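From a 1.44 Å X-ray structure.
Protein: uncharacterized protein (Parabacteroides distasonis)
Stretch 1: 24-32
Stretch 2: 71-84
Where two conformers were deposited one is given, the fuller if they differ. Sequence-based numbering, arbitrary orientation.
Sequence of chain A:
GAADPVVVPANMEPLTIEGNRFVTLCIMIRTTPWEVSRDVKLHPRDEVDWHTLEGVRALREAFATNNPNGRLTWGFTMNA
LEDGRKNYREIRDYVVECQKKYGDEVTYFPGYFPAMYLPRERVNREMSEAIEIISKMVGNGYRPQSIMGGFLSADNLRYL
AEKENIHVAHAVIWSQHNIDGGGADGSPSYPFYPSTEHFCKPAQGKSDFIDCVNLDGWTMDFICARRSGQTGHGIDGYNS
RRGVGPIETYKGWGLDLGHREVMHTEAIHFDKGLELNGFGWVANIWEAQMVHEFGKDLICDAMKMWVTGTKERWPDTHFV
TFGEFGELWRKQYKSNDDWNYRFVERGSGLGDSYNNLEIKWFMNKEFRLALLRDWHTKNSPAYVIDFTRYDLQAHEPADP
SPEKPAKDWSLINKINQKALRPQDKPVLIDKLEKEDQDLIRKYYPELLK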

# COMPACT_ATOMS: atom_id res chain seq x y z
N THR A 24 -6.90 6.12 3.51
CA THR A 24 -6.55 6.71 2.23
C THR A 24 -6.97 5.75 1.13
O THR A 24 -6.39 4.66 1.01
N LEU A 25 -7.96 6.13 0.33
CA LEU A 25 -8.42 5.37 -0.82
C LEU A 25 -7.94 6.01 -2.10
O LEU A 25 -7.95 7.24 -2.25
N CYS A 26 -7.54 5.18 -3.03
CA CYS A 26 -7.32 5.57 -4.42
C CYS A 26 -8.23 4.75 -5.33
O CYS A 26 -8.39 3.53 -5.15
N ILE A 27 -8.87 5.44 -6.27
CA ILE A 27 -9.60 4.80 -7.37
C ILE A 27 -8.75 4.94 -8.64
O ILE A 27 -8.36 6.08 -9.00
N MSE A 28 -8.45 3.81 -9.29
CA MSE A 28 -7.58 3.76 -10.46
C MSE A 28 -8.39 3.78 -11.75
O MSE A 28 -9.39 3.04 -11.87
N ILE A 29 -7.97 4.62 -12.68
CA ILE A 29 -8.55 4.73 -14.02
C ILE A 29 -7.48 4.31 -15.04
O ILE A 29 -6.35 4.78 -15.00
N ARG A 30 -7.83 3.43 -15.98
CA ARG A 30 -6.85 2.84 -16.92
C ARG A 30 -7.54 2.47 -18.22
O ARG A 30 -8.76 2.54 -18.29
N THR A 31 -6.77 2.08 -19.24
CA THR A 31 -7.30 1.55 -20.49
C THR A 31 -7.04 0.06 -20.63
O THR A 31 -7.71 -0.62 -21.40
N THR A 32 -6.04 -0.44 -19.93
CA THR A 32 -5.70 -1.87 -19.86
C THR A 32 -5.12 -2.11 -18.45
O THR A 32 -4.77 -1.12 -17.76
N ARG A 71 -12.46 12.39 1.16
CA ARG A 71 -11.87 12.59 -0.16
C ARG A 71 -10.87 11.49 -0.42
O ARG A 71 -10.44 10.77 0.50
N LEU A 72 -10.57 11.32 -1.70
CA LEU A 72 -9.77 10.20 -2.17
C LEU A 72 -8.82 10.65 -3.28
O LEU A 72 -8.88 11.78 -3.76
N THR A 73 -7.93 9.75 -3.68
CA THR A 73 -7.01 9.97 -4.77
C THR A 73 -7.48 9.26 -6.01
O THR A 73 -7.65 8.04 -6.00
N TRP A 74 -7.65 10.01 -7.09
CA TRP A 74 -7.88 9.44 -8.42
C TRP A 74 -6.54 9.24 -9.06
O TRP A 74 -5.75 10.18 -9.19
N GLY A 75 -6.25 8.02 -9.48
CA GLY A 75 -4.99 7.72 -10.11
C GLY A 75 -5.20 7.24 -11.53
O GLY A 75 -5.95 6.28 -11.76
N PHE A 76 -4.54 7.89 -12.50
CA PHE A 76 -4.70 7.57 -13.93
C PHE A 76 -3.42 7.01 -14.52
O PHE A 76 -2.34 7.54 -14.30
N THR A 77 -3.54 5.99 -15.36
CA THR A 77 -2.42 5.59 -16.20
C THR A 77 -2.17 6.64 -17.30
O THR A 77 -3.01 7.50 -17.56
N MSE A 78 -1.02 6.55 -17.97
CA MSE A 78 -0.73 7.52 -19.02
C MSE A 78 -1.75 7.44 -20.11
O MSE A 78 -2.24 8.46 -20.59
N ASN A 79 -2.09 6.22 -20.50
CA ASN A 79 -3.06 6.07 -21.59
C ASN A 79 -4.44 6.60 -21.20
O ASN A 79 -5.14 7.19 -22.03
N ALA A 80 -4.84 6.46 -19.92
CA ALA A 80 -6.12 7.02 -19.48
C ALA A 80 -6.07 8.55 -19.44
O ALA A 80 -7.09 9.23 -19.68
N LEU A 81 -4.91 9.13 -19.11
CA LEU A 81 -4.77 10.59 -19.15
C LEU A 81 -4.88 11.16 -20.54
O LEU A 81 -5.40 12.25 -20.74
N GLU A 82 -4.36 10.42 -21.52
CA GLU A 82 -4.23 10.94 -22.89
C GLU A 82 -5.33 10.54 -23.85
O GLU A 82 -5.45 11.17 -24.92
N ASP A 83 -6.14 9.56 -23.50
CA ASP A 83 -7.10 9.01 -24.45
C ASP A 83 -8.15 10.04 -24.83
O ASP A 83 -8.78 10.64 -23.96
N GLY A 84 -8.36 10.23 -26.13
CA GLY A 84 -9.26 11.25 -26.63
C GLY A 84 -10.69 10.80 -26.79
O GLY A 84 -11.54 11.60 -27.21

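Neighbouring parallel strands are held together by a backbone ladder, and their side chains then sort themselves onto the two faces of the sheet; residues 24-32 and 71-84 illustrate the principle well. The ladder alternates regularly. Thr 73 N donates to Leu 25 O (2.9 Å), Ile 27 N to Thr 73 O (2.9 Å), Gly 75 N to Ile 27 O (2.9 Å), Ile 29 N to Gly 75 O (2.8 Å) and Thr 77 N to Ile 29 O (3.1 Å). The odd-numbered residues thus supply the peptide groups, while the even-numbered ones add CA-H...O contacts, such as Cys 26 CA to Thr 73 O at 3.0 Å. Just before the first rung, a water accepts from Leu 25 N (3.0 Å) and donates to Arg 71 O (2.9 Å), extending the polar connection.

At the other end the second stretch turns into a helix. Thr 77, with chi1 p, caps it: its OG1 accepts from Ala 80 N at 3.1 Å. The same side chain points toward the first stretch, where its CG2 lies 3.6 Å from Arg 30 CB and 3.8 Å from Met 28 CE.

Beyond the polar framework, packing is richest on the face shared by Ile 27, Ile 29, Trp 74 and Phe 76. Ile 27 (m, t) sets CG2 3.7 Å from Trp 74 CZ3, and its CD1 reaches Leu 72 CD2 at 3.6 Å. Leu 72 (p, p) also meets Leu 25 (t, p), CD2 to CD2 at 3.7 Å, so one leucine touches two residues of the neighbouring strand. Ile 29 (m, m) places CB over one face of the Phe 76 ring, 4.1 Å from the ring centroid and 3.8 Å from Phe 76 CD2, and Ile 29 CG2 lies 4.0 Å from Ala 80 CB. Both aromatic residues have chi1 m.

The face carrying Cys 26, Met 28 and Thr 73 is more sparsely packed across this pair. Cys 26 (t) and Thr 73 (m) approach CB to CB at 4.1 Å. Gly 75 has no side chain, and Cys 26 SG lies 3.9 Å from Gly 75 N; an ideal CB there would sit a tight 3.2 Å from that sulfur. Met 28, a selenomethionine, is extended (t, t, t).

Past the strands, Thr 31 (p) points toward the helix, with CG2 3.6 Å from Asn 79 C and OG1 3.8 Å from Asn 79 CB. Met 78 and Leu 81 point away, leaving Asn 79 and Ala 80 as the helical residues in contact.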

# COMPACT_ATOMS: atom_id res chain seq x y z
CB THR A 24 -5.07 7.04 2.12
OG1 THR A 24 -4.27 5.87 2.32
CG2 THR A 24 -4.65 8.10 3.14
CB LEU A 25 -9.95 5.35 -0.87
CG LEU A 25 -10.59 4.77 -2.13
CD1 LEU A 25 -10.29 3.28 -2.28
CD2 LEU A 25 -12.12 5.02 -2.12
CB CYS A 26 -5.88 5.33 -4.83
SG CYS A 26 -5.55 5.45 -6.62
CB ILE A 27 -11.02 5.39 -7.58
CG1 ILE A 27 -11.87 5.16 -6.33
CG2 ILE A 27 -11.69 4.76 -8.82
CD1 ILE A 27 -13.21 5.80 -6.39
CB MSE A 28 -6.72 2.51 -10.45
CG MSE A 28 -5.78 2.36 -11.61
SE MSE A 28 -4.83 0.68 -11.48
CE MSE A 28 -3.45 1.07 -12.78
CB ILE A 29 -8.99 6.16 -14.34
CG1 ILE A 29 -9.90 6.74 -13.25
CG2 ILE A 29 -9.66 6.22 -15.73
CD1 ILE A 29 -11.15 6.02 -13.00
CB ARG A 30 -6.17 1.62 -16.27
CG ARG A 30 -7.09 0.45 -16.00
CD ARG A 30 -6.58 -0.45 -14.90
NE ARG A 30 -7.27 -1.72 -14.92
CZ ARG A 30 -7.10 -2.67 -14.01
NH1 ARG A 30 -6.31 -2.47 -12.96
NH2 ARG A 30 -7.73 -3.84 -14.18
CB THR A 31 -6.80 2.28 -21.76
OG1 THR A 31 -5.54 1.75 -22.20
CG2 THR A 31 -6.75 3.82 -21.59
CB THR A 32 -4.66 -2.30 -20.93
OG1 THR A 32 -3.39 -1.69 -20.62
CG2 THR A 32 -5.06 -1.92 -22.33
CB ARG A 71 -11.25 13.97 -0.30
CG ARG A 71 -10.19 14.26 0.72
CD ARG A 71 -10.82 14.84 2.00
NE ARG A 71 -9.80 15.39 2.87
CZ ARG A 71 -10.03 15.83 4.10
NH1 ARG A 71 -11.26 15.85 4.59
NH2 ARG A 71 -9.02 16.28 4.83
CB LEU A 72 -10.69 9.08 -2.63
CG LEU A 72 -11.68 9.34 -3.76
CD1 LEU A 72 -11.02 9.46 -5.14
CD2 LEU A 72 -12.79 8.24 -3.76
CB THR A 73 -5.63 9.44 -4.38
OG1 THR A 73 -5.17 10.14 -3.20
CG2 THR A 73 -4.60 9.59 -5.49
CB TRP A 74 -8.69 10.42 -9.25
CG TRP A 74 -10.07 10.70 -8.73
CD1 TRP A 74 -10.47 11.80 -8.00
CD2 TRP A 74 -11.26 9.91 -8.93
NE1 TRP A 74 -11.81 11.72 -7.74
CE2 TRP A 74 -12.32 10.56 -8.30
CE3 TRP A 74 -11.51 8.67 -9.58
CZ2 TRP A 74 -13.62 10.07 -8.30
CZ3 TRP A 74 -12.81 8.18 -9.59
CH2 TRP A 74 -13.85 8.87 -8.96
CB PHE A 76 -4.97 8.86 -14.72
CG PHE A 76 -6.35 9.46 -14.53
CD1 PHE A 76 -6.69 10.15 -13.39
CD2 PHE A 76 -7.27 9.36 -15.54
CE1 PHE A 76 -7.97 10.72 -13.26
CE2 PHE A 76 -8.55 9.91 -15.41
CZ PHE A 76 -8.88 10.57 -14.28
CB THR A 77 -2.68 4.28 -16.89
OG1 THR A 77 -3.78 4.45 -17.80
CG2 THR A 77 -2.95 3.19 -15.89
CB MSE A 78 0.68 7.34 -19.59
CG MSE A 78 1.03 8.46 -20.55
SE MSE A 78 1.39 10.15 -19.66
CE MSE A 78 3.20 9.70 -19.06
CB ASN A 79 -3.11 4.61 -22.06
CG ASN A 79 -1.84 4.20 -22.80
OD1 ASN A 79 -1.13 5.06 -23.35
ND2 ASN A 79 -1.51 2.92 -22.76
CB ALA A 80 -6.52 6.48 -18.15
CB LEU A 81 -3.40 11.05 -18.60
CG LEU A 81 -3.25 10.97 -17.10
CD1 LEU A 81 -1.79 11.34 -16.76
CD2 LEU A 81 -4.30 11.85 -16.39
CB GLU A 82 -2.87 10.52 -23.45
CG GLU A 82 -1.70 11.23 -22.81
CD GLU A 82 -0.36 10.86 -23.42
OE1 GLU A 82 -0.17 9.70 -23.84
OE2 GLU A 82 0.52 11.75 -23.45
CB ASP A 83 -7.77 7.78 -23.87
CG ASP A 83 -8.37 6.91 -24.94
OD1 ASP A 83 -9.45 7.23 -25.46
OD2 ASP A 83 -7.69 5.92 -25.33
O HOH W 1 -9.86 8.11 1.47